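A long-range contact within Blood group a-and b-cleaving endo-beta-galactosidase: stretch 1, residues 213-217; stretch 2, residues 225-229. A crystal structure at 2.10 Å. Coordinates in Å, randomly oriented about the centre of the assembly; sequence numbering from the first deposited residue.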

# COMPACT_ATOMS: atom_id res chain seq x y z
N LYS A 213 13.20 17.14 22.80
CA LYS A 213 11.99 16.62 22.17
C LYS A 213 11.25 17.72 21.42
O LYS A 213 10.93 18.77 21.99
N ASP A 214 11.01 17.48 20.13
CA ASP A 214 10.30 18.40 19.23
C ASP A 214 11.01 19.74 19.01
O ASP A 214 10.40 20.72 18.56
N LYS A 215 12.31 19.77 19.32
CA LYS A 215 13.15 20.97 19.20
C LYS A 215 14.57 20.57 18.81
O LYS A 215 15.00 19.46 19.14
N PRO A 216 15.30 21.46 18.11
CA PRO A 216 16.73 21.22 17.93
C PRO A 216 17.46 21.34 19.27
O PRO A 216 16.97 22.01 20.18
N PHE A 217 18.62 20.69 19.38
CA PHE A 217 19.34 20.57 20.64
C PHE A 217 19.69 21.91 21.31
O PHE A 217 19.27 22.17 22.45
N ASN A 225 11.47 27.09 22.03
CA ASN A 225 10.64 25.98 21.58
C ASN A 225 10.53 25.92 20.05
O ASN A 225 9.59 25.32 19.52
N ASN A 226 11.49 26.54 19.36
CA ASN A 226 11.57 26.51 17.90
C ASN A 226 11.39 25.10 17.37
O ASN A 226 11.95 24.15 17.91
N LYS A 227 10.60 24.97 16.31
CA LYS A 227 10.39 23.67 15.68
C LYS A 227 11.62 23.22 14.90
O LYS A 227 12.37 24.05 14.37
N ILE A 228 11.82 21.91 14.84
CA ILE A 228 12.85 21.30 14.00
C ILE A 228 12.63 21.73 12.55
O ILE A 228 11.50 21.73 12.06
N LYS A 229 13.71 22.11 11.87
CA LYS A 229 13.63 22.58 10.50
C LYS A 229 14.73 21.94 9.65
O LYS A 229 15.90 21.93 10.04

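The carbonyl oxygen of Asp-214 binds two waters, and both of them reach the second stretch. Water 1 donates a weak hydrogen bond to Asp-214 O (2.6 Å) and accepts one from Ile-228 N (3.0 Å). Water 2 donates to Asp-214 O (2.7 Å) and to Asn-225 O (2.7 Å). These waters link backbone groups that do not hydrogen bond directly across the contact. Asp-214 has positive phi (64°). Its side chain, chi1 m, takes no part here, and both carboxylate oxygens are hydrogen-bonded elsewhere in the structure.

One direct hydrogen bond joins the stretches: Lys-215 NZ donates to Asn-225 OD1 at 2.9 Å. The CA-to-CB bond of Lys-215 points away overall. Chi1 is m and chi2 to chi4 are all t, so the chain is extended and its end comes nearer to the second stretch. Asn-225 starts sideways, with chi1 m, and its amide end also comes nearer, which lets the two side chains meet.

The apolar part is small. Pro-216, with a C-gamma endo pucker, and Ile-228, chi1 m and chi2 t, are both buried. Pro-216 CD lies 4.0 Å from Ile-228 CG1. Ile-228 CG1 also packs against the backbone, 3.7 Å from Lys-215 C, while Ile-228 CD1 lies 4.1 Å from Asp-214 C. Ile-228 therefore covers main chain as well as the proline ring.

Asn-226 contributes mainly through its backbone. Asn-226 O is 3.3 Å from Pro-216 CD and 3.6 Å from Lys-215 CA. The side chain of Asn-226, chi1 m, stays farther off, with Asn-226 CB 4.8 Å from Pro-216 CD. The CA-to-CB bond of Lys-227 points away, the side chain is extended (m, t, t, t), and its NZ is hydrogen-bonded elsewhere. Lys-213, Phe-217 and Lys-229 make no side-chain contact across the two stretches.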

# COMPACT_ATOMS: atom_id res chain seq x y z
CB LYS A 213 11.07 15.96 23.21
CG LYS A 213 11.62 14.65 23.78
CD LYS A 213 10.81 14.16 24.98
CE LYS A 213 11.29 12.79 25.44
NZ LYS A 213 10.52 12.24 26.59
CB ASP A 214 8.84 18.59 19.69
CG ASP A 214 8.09 17.27 19.82
OD1 ASP A 214 8.40 16.32 19.07
OD2 ASP A 214 7.18 17.17 20.67
CB LYS A 215 13.23 21.73 20.54
CG LYS A 215 11.91 22.03 21.22
CD LYS A 215 12.13 22.39 22.67
CE LYS A 215 10.84 22.31 23.46
NZ LYS A 215 11.06 22.66 24.89
CB PRO A 216 17.16 22.33 16.97
CG PRO A 216 16.10 23.38 17.07
CD PRO A 216 14.83 22.64 17.36
CB PHE A 217 20.61 19.72 20.46
CG PHE A 217 21.34 19.43 21.74
CD1 PHE A 217 22.32 20.31 22.21
CD2 PHE A 217 21.05 18.29 22.48
CE1 PHE A 217 23.01 20.04 23.39
CE2 PHE A 217 21.74 18.01 23.67
CZ PHE A 217 22.72 18.89 24.12
CB ASN A 225 9.25 26.03 22.23
CG ASN A 225 9.31 25.95 23.75
OD1 ASN A 225 10.23 25.36 24.32
ND2 ASN A 225 8.33 26.55 24.41
CB ASN A 226 12.94 27.02 17.42
CG ASN A 226 13.24 28.43 17.87
OD1 ASN A 226 12.38 29.14 18.38
ND2 ASN A 226 14.49 28.84 17.67
CB LYS A 227 9.15 23.69 14.79
CG LYS A 227 7.84 23.74 15.57
CD LYS A 227 6.63 23.78 14.65
CE LYS A 227 5.35 23.75 15.47
NZ LYS A 227 4.14 23.81 14.60
CB ILE A 228 12.84 19.75 14.15
CG1 ILE A 228 13.50 19.35 15.47
CG2 ILE A 228 13.51 19.07 12.96
CD1 ILE A 228 13.13 17.96 15.96
CB LYS A 229 13.73 24.11 10.45
CG LYS A 229 13.23 24.75 9.16
CD LYS A 229 13.50 26.26 9.12
CE LYS A 229 12.58 27.04 10.05
NZ LYS A 229 12.90 28.50 10.09
O HOH W 1 9.90 19.95 16.08
O HOH W 2 8.83 22.71 19.44